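Local coordinates for flagellar basal body protein (Helicobacter pylori, PDB 5NPY) that probably builds part of the bacterial flagellar hook, the curved extracellular joint that couples the rod of the motor to the filament, at residues T191-V197 against T445-S451; E360-Y364 against A469-P475; I507-N512 against S539-G545. All blocks are in the same frame, centred on the assembly; numbering follows the deposited sequence.

Interaction 1 (T191-V197 against T445-S451); sequences TKVGISV and TYSLDKS
A chi1 of -175° sets the Tyr-446 ring beside its own carbonyl carbon, on the sheet face shared with Val-193, whose CG1 lies 3.9 Å from Tyr-446 CD2. Ile-195 holds CG1 between the backbone N and the carbonyl carbon (chi1 62°), which swings CD1 back to the neighbouring strand: CD1 sits 3.4 Å from Tyr-446 OH and 3.8 Å from Leu-448 CD2, the Ile-195 and Leu-448 chains running side by side. The tyrosine hydroxyl itself is hydrogen-bonded to Ser-375 on strand 370-381, and Leu-373 of that strand packs on both Val-193 and Tyr-446. Strand 192-198 pairs in parallel with strand 442-447 in a mixed four-stranded sheet. Val-193 N donates to Thr-445 O at 2.9 Å, Ser-447 N to Val-193 O at 2.8 Å, Ile-195 N to Ser-447 O at 3.0 Å and Thr-445 N to Thr-191 O at 3.1 Å. A water donates to Thr-191 O and also hydrogen-bonds Thr-445 OG1, bridging the segments. The chemistry is thus two-sided: regular backbone bonds set the strand spacing, while the apolar Val-193 and Tyr-446 face, anchored by one tyrosine hydroxyl, packs against strand 370-381 of another sheet.

Interaction 2 (E360-Y364 against A469-P475); sequences EVDIY and ASQDGKP
Tyr-364 meets the 469-475 segment from CB to CZ. From CB, 3.9 Å from Lys-474 O, the ring is laid along the loop by a chi1 of -51°, which places CG anti to the carbonyl carbon. Along one edge of the ring CD1 meets the backbone of Gly-473 and Lys-474, lying 3.8 Å from Gly-473 C. Along the other edge CE2 comes to 3.8 Å from Pro-475 CB, and CZ, at the far end of the ring, rests near CG and CD of the same proline. The pyrrolidine therefore covers one face of the ring in a CH-pi contact, with Pro-475 CD 15° off the ring normal. Gln-471 makes the polar half. Its chain, extended beyond CG, crosses from strand 465-471 so that NE2 gives a hydrogen bond to Asp-362 O (2.8 Å, N-H...O angle 143°), the acceptor being tilted somewhat from the amide plane. OE1 passes 3.5 Å from Ile-363 CG2 and is hydrogen-bonded to the hydroxyl of Ser-190, which also bonds Tyr-364 N. Farther back along the strand, both methyls of Val-361 rest on Ala-469 CB, CG2 at 3.8 Å. The two strands run nearly parallel with axes about 8.3 Å apart, too far for backbone pairing, and belong to different sheets. With NE2 on Asp-362 O and OE1 on Ser-190, the amide's orientation is probably fixed; it gives a polar tie between the sheets alongside the Val-361 and Ala-469 contact, while tyrosine and proline add apolar cover in the loop after strand 465-471.

Interaction 3 (I507-N512 against S539-G545); sequences ILAFTN and SGNPILG
Ala-509 and Ile-543 form the hydrogen-bonded pair at the heart of this contact. Ala-509 N donates to Ile-543 O at 2.9 Å, and Ile-543 N returns a bond to Ala-509 O at 2.7 Å. Leu-508 and Leu-544 make the adjacent non-hydrogen-bonded pair; Leu-508 CD2 bends over to within 4.2 Å of Leu-544 CD1. Beyond it, Gly-545 N makes a weak, bent bond to Ile-507 O, and at the other end Asn-512 N makes a long, weak one to Ser-539 O. Around this backbone core, Phe-510 fills the bend at 539-542. Its CG lies anti to the carbonyl carbon (chi1 -55°), which turns CD2 to 3.5 Å from Ser-539 OG and CE2 to 3.7 Å from Pro-542 CB, while Gly-540 O comes to the ring edge near its plane. The positive phi of Gly-540 (75°), a value that favours glycine, goes with the turn that brings this oxygen to the ring. On the face that carries Ala-509 and Ile-543, Ile-543 CD1 reaches Thr-511 CG2 at 3.8 Å, the two chains crossing at about a right angle. Farther out, Trp-96 meets the Phe-510 ring with their planes at about 65°, and Met-526 packs beside it. Ile-109 of strand 107-109 touches Leu-508, Pro-542 and Leu-544, and Phe-114 backs Pro-542. A short antiparallel bridge thus attaches strand 543-544 to the end of strand 499-509, closing an excursion too long for a tight hairpin. With strands 97-100, 107-109 and 114-116 around it, the arrangement is consistent with the beta-rich D1 domain of FlgE-type hook and rod proteins.

From the N terminus, 191-197 opens interaction 1, and 360-364 opens interaction 2 before interaction 1 has closed at 445-451; interaction 2 then closes at 469-475, so the two loops cross. They also touch: strand 192-198 lies between strands 442-447 and 465-471, with Gly-194 N bonded to Ser-470 O and Thr-191 OG1 to Asp-472 OD1. Interaction 1 builds this sheet from distant segments, and interaction 2 fastens it to the sheet containing strand 346-364. Interaction 3 follows in series, closing a shorter loop between 507-512 and 539-545. Its centre is about 45 Å from that of interaction 2, in another domain-sized part of the elongated chain near both modelled ends.

Interaction 1 (T191-V197 against T445-S451)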
ATOM      1  N   THR A 191     -11.520  -3.251   1.746  1.00 21.78           N
ATOM      2  CA  THR A 191     -12.247  -2.029   1.438  1.00 31.34           C
ATOM      3  C   THR A 191     -11.360  -0.796   1.387  1.00 34.71           C
ATOM      4  O   THR A 191     -11.877   0.308   1.188  1.00 39.56           O
ATOM      5  CB  THR A 191     -13.360  -1.791   2.459  1.00 35.97           C
ATOM      6  OG1 THR A 191     -12.775  -1.548   3.746  1.00 33.38           O
ATOM      7  CG2 THR A 191     -14.290  -3.010   2.517  1.00 28.74           C
ATOM      8  N   LYS A 192     -10.048  -0.950   1.531  1.00 33.30           N
ATOM      9  CA  LYS A 192      -9.176   0.207   1.699  1.00 30.81           C
ATOM     10  C   LYS A 192      -7.769  -0.195   1.296  1.00 19.52           C
ATOM     11  O   LYS A 192      -7.167  -1.045   1.949  1.00 22.95           O
ATOM     12  CB  LYS A 192      -9.221   0.696   3.156  1.00 37.23           C
ATOM     13  CG  LYS A 192      -8.502   2.009   3.420  1.00 56.24           C
ATOM     14  CD  LYS A 192      -8.605   2.428   4.894  1.00 65.93           C
ATOM     15  CE  LYS A 192      -7.549   1.763   5.768  1.00 65.20           C
ATOM     16  NZ  LYS A 192      -7.776   2.082   7.209  1.00 60.25           N
ATOM     17  N   VAL A 193      -7.232   0.417   0.246  1.00 31.23           N
ATOM     18  CA  VAL A 193      -5.890   0.093  -0.236  1.00 24.19           C
ATOM     19  C   VAL A 193      -5.105   1.387  -0.428  1.00 19.88           C
ATOM     20  O   VAL A 193      -5.557   2.296  -1.142  1.00 30.30           O
ATOM     21  CB  VAL A 193      -5.943  -0.714  -1.541  1.00 22.90           C
ATOM     22  CG1 VAL A 193      -4.534  -0.992  -2.075  1.00 13.50           C
ATOM     23  CG2 VAL A 193      -6.744  -2.006  -1.328  1.00 18.84           C
ATOM     24  N   GLY A 194      -3.943   1.472   0.215  1.00 20.15           N
ATOM     25  CA  GLY A 194      -3.012   2.579   0.041  1.00 27.97           C
ATOM     26  C   GLY A 194      -1.622   2.089  -0.348  1.00 27.36           C
ATOM     27  O   GLY A 194      -0.994   1.324   0.393  1.00 24.78           O
ATOM     28  N   ILE A 195      -1.128   2.485  -1.512  1.00 20.92           N
ATOM     29  CA  ILE A 195       0.177   2.009  -1.970  1.00 25.73           C
ATOM     30  C   ILE A 195       1.174   3.161  -1.952  1.00 22.64           C
ATOM     31  O   ILE A 195       0.832   4.331  -2.168  1.00 23.57           O
ATOM     32  CB  ILE A 195       0.151   1.360  -3.373  1.00 27.00           C
ATOM     33  CG1 ILE A 195      -0.287   2.369  -4.435  1.00 13.19           C
ATOM     34  CG2 ILE A 195      -0.699   0.087  -3.357  1.00 17.88           C
ATOM     35  CD1 ILE A 195      -0.127   1.887  -5.869  1.00 16.13           C
ATOM     36  N   SER A 196       2.413   2.820  -1.648  1.00 18.29           N
ATOM     37  CA  SER A 196       3.546   3.705  -1.852  1.00 14.54           C
ATOM     38  C   SER A 196       4.323   3.142  -3.031  1.00 21.06           C
ATOM     39  O   SER A 196       4.723   1.975  -3.009  1.00 18.97           O
ATOM     40  CB  SER A 196       4.416   3.818  -0.597  1.00 22.10           C
ATOM     41  OG  SER A 196       4.553   2.592   0.119  1.00 20.22           O
ATOM     42  N   VAL A 197       4.483   3.959  -4.068  1.00 18.46           N
ATOM     43  CA  VAL A 197       5.181   3.602  -5.297  1.00 13.25           C
ATOM     44  C   VAL A 197       6.085   4.763  -5.679  1.00 25.32           C
ATOM     45  O   VAL A 197       5.717   5.938  -5.538  1.00 21.35           O
ATOM     46  CB  VAL A 197       4.188   3.276  -6.442  1.00 17.58           C
ATOM     47  CG1 VAL A 197       3.231   4.456  -6.728  1.00 14.39           C
ATOM     48  CG2 VAL A 197       4.905   2.908  -7.683  1.00 13.30           C
ATOM     49  N   THR A 445     -11.926   2.007  -1.375  1.00 25.40           N
ATOM     50  CA  THR A 445     -11.210   3.288  -1.462  1.00 24.19           C
ATOM     51  C   THR A 445      -9.740   3.022  -1.781  1.00 25.86           C
ATOM     52  O   THR A 445      -9.043   2.391  -0.981  1.00 20.99           O
ATOM     53  CB  THR A 445     -11.303   4.069  -0.143  1.00 27.92           C
ATOM     54  OG1 THR A 445     -12.659   4.141   0.300  1.00 30.01           O
ATOM     55  CG2 THR A 445     -10.701   5.508  -0.285  1.00 14.79           C
ATOM     56  N   TYR A 446      -9.260   3.520  -2.925  1.00 25.57           N
ATOM     57  CA  TYR A 446      -7.898   3.259  -3.397  1.00 24.65           C
ATOM     58  C   TYR A 446      -7.110   4.566  -3.412  1.00 25.51           C
ATOM     59  O   TYR A 446      -7.543   5.540  -4.038  1.00 22.08           O
ATOM     60  CB  TYR A 446      -7.930   2.640  -4.794  1.00 14.59           C
ATOM     61  CG  TYR A 446      -6.600   2.185  -5.393  1.00 22.53           C
ATOM     62  CD1 TYR A 446      -6.451   2.098  -6.757  1.00 24.31           C
ATOM     63  CD2 TYR A 446      -5.541   1.755  -4.607  1.00 16.88           C
ATOM     64  CE1 TYR A 446      -5.283   1.676  -7.329  1.00 26.93           C
ATOM     65  CE2 TYR A 446      -4.365   1.316  -5.185  1.00 22.03           C
ATOM     66  CZ  TYR A 446      -4.247   1.278  -6.549  1.00 23.43           C
ATOM     67  OH  TYR A 446      -3.096   0.853  -7.167  1.00 25.56           O
ATOM     68  N   SER A 447      -5.971   4.591  -2.714  1.00 16.44           N
ATOM     69  CA  SER A 447      -5.106   5.773  -2.632  1.00 21.74           C
ATOM     70  C   SER A 447      -3.722   5.447  -3.184  1.00 23.39           C
ATOM     71  O   SER A 447      -3.066   4.490  -2.737  1.00 19.95           O
ATOM     72  CB  SER A 447      -4.962   6.294  -1.191  1.00 23.23           C
ATOM     73  OG  SER A 447      -6.213   6.694  -0.635  1.00 26.22           O
ATOM     74  N   LEU A 448      -3.289   6.241  -4.154  1.00 20.63           N
ATOM     75  CA  LEU A 448      -2.032   6.004  -4.848  1.00 20.88           C
ATOM     76  C   LEU A 448      -0.830   6.653  -4.169  1.00 24.93           C
ATOM     77  O   LEU A 448       0.283   6.518  -4.675  1.00 20.80           O
ATOM     78  CB  LEU A 448      -2.137   6.525  -6.279  1.00 13.18           C
ATOM     79  CG  LEU A 448      -3.169   5.760  -7.112  1.00 20.26           C
ATOM     80  CD1 LEU A 448      -3.389   6.462  -8.425  1.00 20.34           C
ATOM     81  CD2 LEU A 448      -2.756   4.278  -7.346  1.00 15.72           C
ATOM     82  N   ASP A 449      -1.008   7.359  -3.052  1.00 23.46           N
ATOM     83  CA  ASP A 449      -0.029   8.377  -2.702  1.00 26.57           C
ATOM     84  C   ASP A 449       0.780   8.066  -1.462  1.00 13.81           C
ATOM     85  O   ASP A 449       1.765   8.761  -1.215  1.00 20.05           O
ATOM     86  CB  ASP A 449      -0.703   9.755  -2.529  1.00 25.29           C
ATOM     87  CG  ASP A 449      -1.683   9.792  -1.373  1.00 26.65           C
ATOM     88  OD1 ASP A 449      -1.758  10.846  -0.710  1.00 27.68           O
ATOM     89  OD2 ASP A 449      -2.374   8.770  -1.136  1.00 14.72           O
ATOM     90  N   LYS A 450       0.384   7.070  -0.677  1.00 24.20           N
ATOM     91  CA  LYS A 450       1.148   6.602   0.471  1.00 15.23           C
ATOM     92  C   LYS A 450       0.473   5.347   1.005  1.00 28.00           C
ATOM     93  O   LYS A 450      -0.715   5.102   0.758  1.00 19.09           O
ATOM     94  CB  LYS A 450       1.238   7.648   1.583  1.00 19.65           C
ATOM     95  CG  LYS A 450      -0.103   7.858   2.344  1.00 20.32           C
ATOM     96  CD  LYS A 450       0.038   8.987   3.385  1.00 28.69           C
ATOM     97  CE  LYS A 450      -1.251   9.210   4.166  1.00 30.40           C
ATOM     98  NZ  LYS A 450      -2.316   9.825   3.322  1.00 28.88           N
ATOM     99  N   SER A 451       1.252   4.583   1.769  1.00 20.52           N
ATOM    100  CA  SER A 451       0.836   3.436   2.563  1.00 14.91           C
ATOM    101  C   SER A 451       1.103   3.764   4.030  1.00 12.98           C
ATOM    102  O   SER A 451       1.399   4.911   4.383  1.00 42.58           O
ATOM    103  CB  SER A 451       1.605   2.178   2.131  1.00 17.28           C
ATOM    104  OG  SER A 451       2.998   2.365   2.353  1.00 13.21           O
TER
HETATM  105  O   HOH W   1     -13.452   2.535   2.065  1.00 29.82           O

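Interaction 2 (E360-Y364 against A469-P475)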
ATOM      1  N   GLU A 360       0.596  -3.818  -8.769  1.00 25.65           N
ATOM      2  CA  GLU A 360      -0.406  -4.858  -8.568  1.00 27.17           C
ATOM      3  C   GLU A 360      -0.398  -5.242  -7.098  1.00 25.98           C
ATOM      4  O   GLU A 360       0.670  -5.453  -6.523  1.00 26.82           O
ATOM      5  CB  GLU A 360      -0.113  -6.061  -9.475  1.00 29.40           C
ATOM      6  CG  GLU A 360      -1.110  -7.207  -9.411  1.00 44.06           C
ATOM      7  CD  GLU A 360      -0.629  -8.445 -10.194  1.00 39.54           C
ATOM      8  OE1 GLU A 360      -0.819  -8.491 -11.432  1.00 41.43           O
ATOM      9  OE2 GLU A 360      -0.053  -9.366  -9.566  1.00 35.25           O
ATOM     10  N   VAL A 361      -1.582  -5.277  -6.493  1.00 21.35           N
ATOM     11  CA  VAL A 361      -1.785  -5.554  -5.074  1.00 14.05           C
ATOM     12  C   VAL A 361      -2.752  -6.730  -4.945  1.00 32.29           C
ATOM     13  O   VAL A 361      -3.759  -6.801  -5.665  1.00 26.88           O
ATOM     14  CB  VAL A 361      -2.350  -4.307  -4.351  1.00 19.58           C
ATOM     15  CG1 VAL A 361      -2.649  -4.589  -2.890  1.00 21.11           C
ATOM     16  CG2 VAL A 361      -1.385  -3.113  -4.490  1.00 26.41           C
ATOM     17  N   ASP A 362      -2.453  -7.648  -4.028  1.00 23.77           N
ATOM     18  CA  ASP A 362      -3.377  -8.729  -3.725  1.00 30.74           C
ATOM     19  C   ASP A 362      -4.523  -8.193  -2.882  1.00 21.29           C
ATOM     20  O   ASP A 362      -4.300  -7.597  -1.824  1.00 23.77           O
ATOM     21  CB  ASP A 362      -2.675  -9.866  -2.978  1.00 30.37           C
ATOM     22  CG  ASP A 362      -1.578 -10.539  -3.801  1.00 37.65           C
ATOM     23  OD1 ASP A 362      -0.621 -11.075  -3.192  1.00 45.73           O
ATOM     24  OD2 ASP A 362      -1.678 -10.556  -5.043  1.00 29.79           O
ATOM     25  N   ILE A 363      -5.752  -8.420  -3.334  1.00 17.77           N
ATOM     26  CA  ILE A 363      -6.915  -8.047  -2.539  1.00 21.01           C
ATOM     27  C   ILE A 363      -7.850  -9.242  -2.462  1.00 28.57           C
ATOM     28  O   ILE A 363      -7.728 -10.206  -3.225  1.00 25.04           O
ATOM     29  CB  ILE A 363      -7.645  -6.805  -3.091  1.00 23.61           C
ATOM     30  CG1 ILE A 363      -8.276  -7.114  -4.451  1.00 22.25           C
ATOM     31  CG2 ILE A 363      -6.665  -5.611  -3.162  1.00 16.54           C
ATOM     32  CD1 ILE A 363      -9.244  -6.033  -4.952  1.00 17.94           C
ATOM     33  N   TYR A 364      -8.785  -9.171  -1.505  1.00 26.86           N
ATOM     34  CA  TYR A 364      -9.573 -10.322  -1.097  1.00 28.25           C
ATOM     35  C   TYR A 364     -11.031  -9.939  -0.940  1.00 32.00           C
ATOM     36  O   TYR A 364     -11.337  -8.885  -0.377  1.00 29.86           O
ATOM     37  CB  TYR A 364      -9.042 -10.906   0.218  1.00 23.50           C
ATOM     38  CG  TYR A 364      -7.561 -11.158   0.152  1.00 23.50           C
ATOM     39  CD1 TYR A 364      -6.652 -10.236   0.661  1.00 27.87           C
ATOM     40  CD2 TYR A 364      -7.065 -12.305  -0.455  1.00 33.63           C
ATOM     41  CE1 TYR A 364      -5.279 -10.459   0.573  1.00 28.66           C
ATOM     42  CE2 TYR A 364      -5.699 -12.539  -0.550  1.00 35.89           C
ATOM     43  CZ  TYR A 364      -4.809 -11.610  -0.038  1.00 36.36           C
ATOM     44  OH  TYR A 364      -3.447 -11.844  -0.127  1.00 43.26           O
ATOM     45  N   ALA A 469       2.261  -1.935   0.088  1.00 26.39           N
ATOM     46  CA  ALA A 469       0.809  -1.963  -0.092  1.00 26.18           C
ATOM     47  C   ALA A 469       0.155  -2.234   1.257  1.00 22.55           C
ATOM     48  O   ALA A 469       0.361  -3.294   1.853  1.00 26.11           O
ATOM     49  CB  ALA A 469       0.376  -3.016  -1.117  1.00 18.87           C
ATOM     50  N   SER A 470      -0.602  -1.263   1.740  1.00 20.83           N
ATOM     51  CA  SER A 470      -1.348  -1.343   2.983  1.00 27.93           C
ATOM     52  C   SER A 470      -2.830  -1.521   2.655  1.00 32.10           C
ATOM     53  O   SER A 470      -3.348  -0.924   1.706  1.00 26.70           O
ATOM     54  CB  SER A 470      -1.133  -0.083   3.835  1.00 22.96           C
ATOM     55  OG  SER A 470       0.243   0.114   4.155  1.00 29.19           O
ATOM     56  N   GLN A 471      -3.508  -2.340   3.444  1.00 33.22           N
ATOM     57  CA  GLN A 471      -4.813  -2.815   3.027  1.00 37.33           C
ATOM     58  C   GLN A 471      -5.431  -3.631   4.153  1.00 47.21           C
ATOM     59  O   GLN A 471      -4.730  -4.362   4.855  1.00 39.79           O
ATOM     60  CB  GLN A 471      -4.695  -3.664   1.770  1.00 37.59           C
ATOM     61  CG  GLN A 471      -5.938  -4.315   1.387  1.00 55.13           C
ATOM     62  CD  GLN A 471      -5.710  -5.572   0.670  1.00 45.54           C
ATOM     63  OE1 GLN A 471      -6.581  -6.236   0.303  1.00 54.87           O
ATOM     64  NE2 GLN A 471      -4.537  -5.926   0.464  1.00 33.52           N
ATOM     65  N   ASP A 472      -6.743  -3.520   4.304  1.00 40.56           N
ATOM     66  CA  ASP A 472      -7.394  -4.156   5.427  1.00 27.16           C
ATOM     67  C   ASP A 472      -7.874  -5.564   5.118  1.00 25.42           C
ATOM     68  O   ASP A 472      -8.307  -6.260   6.039  1.00 41.04           O
ATOM     69  CB  ASP A 472      -8.565  -3.273   5.918  1.00 22.78           C
ATOM     70  CG  ASP A 472      -9.607  -3.006   4.834  1.00 28.70           C
ATOM     71  OD1 ASP A 472     -10.743  -2.631   5.192  1.00 36.34           O
ATOM     72  OD2 ASP A 472      -9.298  -3.160   3.635  1.00 28.17           O
ATOM     73  N   GLY A 473      -7.812  -6.009   3.867  1.00 22.51           N
ATOM     74  CA  GLY A 473      -8.335  -7.329   3.530  1.00 23.96           C
ATOM     75  C   GLY A 473      -7.364  -8.431   3.920  1.00 30.92           C
ATOM     76  O   GLY A 473      -6.153  -8.234   3.946  1.00 37.01           O
ATOM     77  N   LYS A 474      -7.918  -9.610   4.241  1.00 30.58           N
ATOM     78  CA  LYS A 474      -7.153 -10.749   4.770  1.00 36.61           C
ATOM     79  C   LYS A 474      -7.681 -12.026   4.134  1.00 33.13           C
ATOM     80  O   LYS A 474      -8.890 -12.153   3.912  1.00 29.70           O
ATOM     81  CB  LYS A 474      -7.245 -10.897   6.303  1.00 34.09           C
ATOM     82  CG  LYS A 474      -6.958  -9.646   7.119  1.00 27.53           C
ATOM     83  CD  LYS A 474      -5.512  -9.538   7.531  1.00 31.13           C
ATOM     84  CE  LYS A 474      -5.130  -8.087   7.805  1.00 45.22           C
ATOM     85  NZ  LYS A 474      -4.886  -7.312   6.530  1.00 51.99           N
ATOM     86  N   PRO A 475      -6.808 -12.982   3.838  1.00 42.67           N
ATOM     87  CA  PRO A 475      -7.263 -14.278   3.324  1.00 43.25           C
ATOM     88  C   PRO A 475      -7.566 -15.287   4.427  1.00 43.12           C
ATOM     89  O   PRO A 475      -7.138 -15.158   5.580  1.00 35.13           O
ATOM     90  CB  PRO A 475      -6.074 -14.744   2.469  1.00 39.51           C
ATOM     91  CG  PRO A 475      -4.881 -14.117   3.132  1.00 35.13           C
ATOM     92  CD  PRO A 475      -5.342 -12.818   3.744  1.00 39.76           C
TER

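Interaction 3 (I507-N512 against S539-G545)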
ATOM      1  N   ILE A 507      -1.005 -12.091  35.964  1.00 30.27           N
ATOM      2  CA  ILE A 507       0.046 -12.163  36.971  1.00 33.57           C
ATOM      3  C   ILE A 507      -0.239 -11.070  37.990  1.00 38.09           C
ATOM      4  O   ILE A 507      -0.505  -9.925  37.617  1.00 37.71           O
ATOM      5  CB  ILE A 507       1.458 -11.983  36.371  1.00 26.85           C
ATOM      6  CG1 ILE A 507       1.839 -13.167  35.486  1.00 33.98           C
ATOM      7  CG2 ILE A 507       2.499 -11.840  37.474  1.00 31.32           C
ATOM      8  CD1 ILE A 507       2.263 -14.405  36.264  1.00 36.78           C
ATOM      9  N   LEU A 508      -0.205 -11.419  39.269  1.00 46.41           N
ATOM     10  CA  LEU A 508      -0.423 -10.456  40.340  1.00 43.24           C
ATOM     11  C   LEU A 508       0.631 -10.665  41.417  1.00 48.40           C
ATOM     12  O   LEU A 508       1.014 -11.802  41.712  1.00 45.98           O
ATOM     13  CB  LEU A 508      -1.827 -10.578  40.952  1.00 38.11           C
ATOM     14  CG  LEU A 508      -2.998 -10.295  40.006  1.00 43.14           C
ATOM     15  CD1 LEU A 508      -4.284 -10.799  40.610  1.00 44.31           C
ATOM     16  CD2 LEU A 508      -3.105  -8.806  39.695  1.00 52.54           C
ATOM     17  N   ALA A 509       1.103  -9.562  41.989  1.00 50.62           N
ATOM     18  CA  ALA A 509       2.099  -9.581  43.047  1.00 52.84           C
ATOM     19  C   ALA A 509       1.553  -8.876  44.281  1.00 50.84           C
ATOM     20  O   ALA A 509       0.504  -8.226  44.247  1.00 45.17           O
ATOM     21  CB  ALA A 509       3.410  -8.925  42.593  1.00 48.71           C
ATOM     22  N   PHE A 510       2.287  -9.017  45.380  1.00 48.76           N
ATOM     23  CA  PHE A 510       1.921  -8.411  46.645  1.00 46.37           C
ATOM     24  C   PHE A 510       3.187  -7.972  47.353  1.00 50.48           C
ATOM     25  O   PHE A 510       4.252  -8.562  47.165  1.00 49.35           O
ATOM     26  CB  PHE A 510       1.153  -9.376  47.546  1.00 48.82           C
ATOM     27  CG  PHE A 510      -0.066  -9.965  46.907  1.00 48.87           C
ATOM     28  CD1 PHE A 510       0.032 -11.090  46.100  1.00 44.37           C
ATOM     29  CD2 PHE A 510      -1.317  -9.404  47.126  1.00 49.34           C
ATOM     30  CE1 PHE A 510      -1.098 -11.635  45.516  1.00 48.01           C
ATOM     31  CE2 PHE A 510      -2.450  -9.946  46.548  1.00 45.35           C
ATOM     32  CZ  PHE A 510      -2.340 -11.059  45.739  1.00 45.32           C
ATOM     33  N   THR A 511       3.061  -6.931  48.172  1.00 51.86           N
ATOM     34  CA  THR A 511       4.194  -6.505  48.981  1.00 52.74           C
ATOM     35  C   THR A 511       4.419  -7.406  50.189  1.00 54.33           C
ATOM     36  O   THR A 511       5.461  -7.286  50.844  1.00 52.70           O
ATOM     37  CB  THR A 511       4.009  -5.058  49.448  1.00 54.19           C
ATOM     38  OG1 THR A 511       2.805  -4.952  50.227  1.00 50.88           O
ATOM     39  CG2 THR A 511       3.951  -4.104  48.248  1.00 50.50           C
ATOM     40  N   ASN A 512       3.481  -8.306  50.495  1.00 53.54           N
ATOM     41  CA  ASN A 512       3.676  -9.255  51.593  1.00 55.22           C
ATOM     42  C   ASN A 512       2.945 -10.562  51.259  1.00 59.44           C
ATOM     43  O   ASN A 512       1.784 -10.748  51.629  1.00 61.49           O
ATOM     44  CB  ASN A 512       3.192  -8.678  52.912  1.00 50.04           C
ATOM     45  CG  ASN A 512       3.473  -9.606  54.064  1.00 47.36           C
ATOM     46  OD1 ASN A 512       4.510 -10.264  54.078  1.00 47.80           O
ATOM     47  ND2 ASN A 512       2.544  -9.698  55.018  1.00 41.45           N
ATOM     48  N   SER A 539      -2.031  -9.060  52.869  1.00 60.21           N
ATOM     49  CA  SER A 539      -0.956  -9.152  51.894  1.00 55.21           C
ATOM     50  C   SER A 539      -0.759  -7.845  51.138  1.00 54.34           C
ATOM     51  O   SER A 539       0.052  -7.791  50.206  1.00 55.74           O
ATOM     52  CB  SER A 539      -1.241 -10.289  50.911  1.00 48.52           C
ATOM     53  OG  SER A 539      -2.506 -10.114  50.291  1.00 46.57           O
ATOM     54  N   GLY A 540      -1.479  -6.793  51.525  1.00 48.78           N
ATOM     55  CA  GLY A 540      -1.576  -5.615  50.692  1.00 55.77           C
ATOM     56  C   GLY A 540      -2.504  -5.884  49.524  1.00 54.32           C
ATOM     57  O   GLY A 540      -2.904  -7.032  49.296  1.00 42.75           O
ATOM     58  N   ASN A 541      -2.861  -4.838  48.784  1.00 59.23           N
ATOM     59  CA  ASN A 541      -3.702  -5.006  47.609  1.00 60.57           C
ATOM     60  C   ASN A 541      -2.902  -5.630  46.466  1.00 60.67           C
ATOM     61  O   ASN A 541      -1.673  -5.492  46.409  1.00 56.30           O
ATOM     62  CB  ASN A 541      -4.276  -3.667  47.166  1.00 56.74           C
ATOM     63  CG  ASN A 541      -5.359  -3.177  48.081  1.00 56.84           C
ATOM     64  OD1 ASN A 541      -6.083  -3.973  48.670  1.00 59.88           O
ATOM     65  ND2 ASN A 541      -5.481  -1.858  48.210  1.00 57.73           N
ATOM     66  N   PRO A 542      -3.576  -6.320  45.541  1.00 52.98           N
ATOM     67  CA  PRO A 542      -2.844  -7.012  44.477  1.00 49.36           C
ATOM     68  C   PRO A 542      -2.251  -6.010  43.511  1.00 49.28           C
ATOM     69  O   PRO A 542      -2.886  -5.018  43.148  1.00 54.44           O
ATOM     70  CB  PRO A 542      -3.917  -7.879  43.812  1.00 41.18           C
ATOM     71  CG  PRO A 542      -5.176  -7.113  44.034  1.00 48.76           C
ATOM     72  CD  PRO A 542      -5.034  -6.486  45.397  1.00 48.99           C
ATOM     73  N   ILE A 543      -1.014  -6.264  43.113  1.00 49.25           N
ATOM     74  CA  ILE A 543      -0.284  -5.385  42.212  1.00 46.99           C
ATOM     75  C   ILE A 543      -0.305  -6.014  40.822  1.00 51.77           C
ATOM     76  O   ILE A 543       0.203  -7.129  40.629  1.00 49.56           O
ATOM     77  CB  ILE A 543       1.152  -5.155  42.705  1.00 47.27           C
ATOM     78  CG1 ILE A 543       1.151  -4.772  44.187  1.00 44.93           C
ATOM     79  CG2 ILE A 543       1.852  -4.096  41.861  1.00 43.32           C
ATOM     80  CD1 ILE A 543       2.496  -4.992  44.870  1.00 46.35           C
ATOM     81  N   LEU A 544      -0.916  -5.313  39.865  1.00 52.32           N
ATOM     82  CA  LEU A 544      -0.965  -5.779  38.484  1.00 49.97           C
ATOM     83  C   LEU A 544       0.438  -6.108  38.004  1.00 48.95           C
ATOM     84  O   LEU A 544       1.373  -5.331  38.209  1.00 52.45           O
ATOM     85  CB  LEU A 544      -1.596  -4.708  37.595  1.00 50.70           C
ATOM     86  CG  LEU A 544      -2.363  -5.124  36.341  1.00 47.02           C
ATOM     87  CD1 LEU A 544      -3.601  -5.897  36.723  1.00 37.56           C
ATOM     88  CD2 LEU A 544      -2.740  -3.894  35.525  1.00 48.30           C
ATOM     89  N   GLY A 545       0.583  -7.275  37.372  1.00 41.57           N
ATOM     90  CA  GLY A 545       1.902  -7.846  37.145  1.00 42.93           C
ATOM     91  C   GLY A 545       2.771  -7.074  36.178  1.00 43.56           C
ATOM     92  O   GLY A 545       3.993  -7.258  36.182  1.00 41.11           O
TER